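Local coordinates for RabGDI protein (Plasmodium falciparum 3D7, PDB 3P1W) that probably acts as a Rab GDP-dissociation inhibitor, keeping Rab GTPases in their GDP-bound state during vesicle transport, at residues Q203-I206 / D207-G210. Residues are numbered along the deposited sequence; the frame is centred on the assembly and turned at random.
Sequences QLTI and DFLG
Gln203 and Asp207 meet one turn apart at the start of helix 203-213, linked by both backbone and side chain. Gln203 NE2 lies 2.5 Å from Asp207 OD1, very short for an amide–carboxylate hydrogen bond and bent, with 119° at the hydrogen, so its exact geometry is doubtful. The glutamine chain, with CG anti to the backbone N (chi1 -177°), folds at chi2 to bring its amide back across the carboxylate, the two planes 60° apart. Gln203 itself is exposed, so a long, flexible amide suits its position. In the backbone, Asp207 N donates to Gln203 O at 2.8 Å, and the same i to i+4 pattern continues through Phe208 N on Leu204 O, Leu209 N on Thr205 O (2.9 Å) and Gly210 N on Ile206 O.

On another side of the helix, Thr205 CG2 packs 3.7 Å from Leu209 CD1 and 4.0 Å from Phe208 CE2, its methyl serving the apolar side chains while OG1 bonds to Glu160. Thr205 O also lies 3.6 Å above one face of the Phe208 ring, displaced from its centre. Phe208 and Leu209, both buried, continue onto Tyr168; a flat ring and a branched aliphatic chain suit this apolar interface with helix 158-173.

Further out, Asn353 ND2 bonds Asp207 OD2, which should ease the cost of burying this carboxylate and restrict its rotation; the glutamine's share remains uncertain.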
ATOM      1  N   GLN A 203     -17.547  19.752  -6.638  1.00 40.13           N
ATOM      2  CA  GLN A 203     -16.554  19.458  -5.628  1.00 39.89           C
ATOM      3  C   GLN A 203     -16.539  17.980  -5.229  1.00 37.28           C
ATOM      4  O   GLN A 203     -15.473  17.380  -5.158  1.00 36.17           O
ATOM      5  CB  GLN A 203     -16.738  20.357  -4.389  1.00 40.79           C
ATOM      6  CG  GLN A 203     -15.680  20.164  -3.293  1.00 43.33           C
ATOM      7  CD  GLN A 203     -14.248  20.124  -3.841  1.00 46.75           C
ATOM      8  OE1 GLN A 203     -13.890  20.923  -4.713  1.00 51.95           O
ATOM      9  NE2 GLN A 203     -13.432  19.189  -3.335  1.00 45.07           N
ATOM     10  N   LEU A 204     -17.711  17.400  -4.981  1.00 36.40           N
ATOM     11  CA  LEU A 204     -17.813  15.987  -4.639  1.00 33.88           C
ATOM     12  C   LEU A 204     -17.261  15.096  -5.750  1.00 33.00           C
ATOM     13  O   LEU A 204     -16.622  14.071  -5.477  1.00 30.99           O
ATOM     14  CB  LEU A 204     -19.267  15.622  -4.297  1.00 34.62           C
ATOM     15  CG  LEU A 204     -19.761  16.157  -2.943  1.00 34.77           C
ATOM     16  CD1 LEU A 204     -21.304  16.049  -2.829  1.00 37.76           C
ATOM     17  CD2 LEU A 204     -19.051  15.464  -1.775  1.00 32.52           C
ATOM     18  N   THR A 205     -17.443  15.501  -7.007  1.00 32.59           N
ATOM     19  CA  THR A 205     -16.860  14.752  -8.128  1.00 31.85           C
ATOM     20  C   THR A 205     -15.342  14.805  -8.089  1.00 30.92           C
ATOM     21  O   THR A 205     -14.678  13.775  -8.228  1.00 28.78           O
ATOM     22  CB  THR A 205     -17.342  15.287  -9.480  1.00 33.75           C
ATOM     23  OG1 THR A 205     -18.763  15.343  -9.457  1.00 34.13           O
ATOM     24  CG2 THR A 205     -16.880  14.376 -10.633  1.00 32.62           C
ATOM     25  N   ILE A 206     -14.818  16.013  -7.893  1.00 30.86           N
ATOM     26  CA  ILE A 206     -13.386  16.262  -7.737  1.00 30.75           C
ATOM     27  C   ILE A 206     -12.826  15.423  -6.580  1.00 29.26           C
ATOM     28  O   ILE A 206     -11.746  14.826  -6.691  1.00 27.99           O
ATOM     29  CB  ILE A 206     -13.107  17.776  -7.517  1.00 31.57           C
ATOM     30  CG1 ILE A 206     -13.374  18.547  -8.822  1.00 35.27           C
ATOM     31  CG2 ILE A 206     -11.668  18.009  -7.065  1.00 32.12           C
ATOM     32  CD1 ILE A 206     -13.564  20.060  -8.662  1.00 36.31           C
ATOM     33  N   ASP A 207     -13.584  15.361  -5.491  1.00 28.12           N
ATOM     34  CA  ASP A 207     -13.198  14.559  -4.336  1.00 27.39           C
ATOM     35  C   ASP A 207     -12.918  13.108  -4.671  1.00 25.59           C
ATOM     36  O   ASP A 207     -11.842  12.603  -4.318  1.00 24.17           O
ATOM     37  CB  ASP A 207     -14.281  14.600  -3.266  1.00 28.21           C
ATOM     38  CG  ASP A 207     -14.413  15.948  -2.623  1.00 31.66           C
ATOM     39  OD1 ASP A 207     -13.505  16.789  -2.815  1.00 33.87           O
ATOM     40  OD2 ASP A 207     -15.450  16.156  -1.934  1.00 33.64           O
ATOM     41  N   PHE A 208     -13.863  12.410  -5.311  1.00 24.62           N
ATOM     42  CA  PHE A 208     -13.627  10.979  -5.572  1.00 24.07           C
ATOM     43  C   PHE A 208     -12.660  10.779  -6.730  1.00 24.19           C
ATOM     44  O   PHE A 208     -11.895   9.809  -6.738  1.00 22.22           O
ATOM     45  CB  PHE A 208     -14.918  10.150  -5.737  1.00 24.64           C
ATOM     46  CG  PHE A 208     -15.557  10.236  -7.110  1.00 26.30           C
ATOM     47  CD1 PHE A 208     -15.029   9.531  -8.182  1.00 29.41           C
ATOM     48  CD2 PHE A 208     -16.716  10.972  -7.302  1.00 30.20           C
ATOM     49  CE1 PHE A 208     -15.629   9.594  -9.438  1.00 31.13           C
ATOM     50  CE2 PHE A 208     -17.319  11.037  -8.551  1.00 30.33           C
ATOM     51  CZ  PHE A 208     -16.774  10.354  -9.616  1.00 30.16           C
ATOM     52  N   LEU A 209     -12.672  11.685  -7.711  1.00 24.61           N
ATOM     53  CA  LEU A 209     -11.663  11.576  -8.780  1.00 25.64           C
ATOM     54  C   LEU A 209     -10.241  11.661  -8.242  1.00 24.54           C
ATOM     55  O   LEU A 209      -9.383  10.865  -8.612  1.00 24.29           O
ATOM     56  CB  LEU A 209     -11.872  12.641  -9.857  1.00 26.58           C
ATOM     57  CG  LEU A 209     -13.098  12.351 -10.716  1.00 29.50           C
ATOM     58  CD1 LEU A 209     -13.429  13.530 -11.615  1.00 30.71           C
ATOM     59  CD2 LEU A 209     -12.852  11.086 -11.507  1.00 30.75           C
ATOM     60  N   GLY A 210      -9.984  12.642  -7.392  1.00 24.60           N
ATOM     61  CA  GLY A 210      -8.647  12.860  -6.875  1.00 24.01           C
ATOM     62  C   GLY A 210      -8.171  11.757  -5.934  1.00 23.14           C
ATOM     63  O   GLY A 210      -7.024  11.296  -6.033  1.00 23.68           O
TER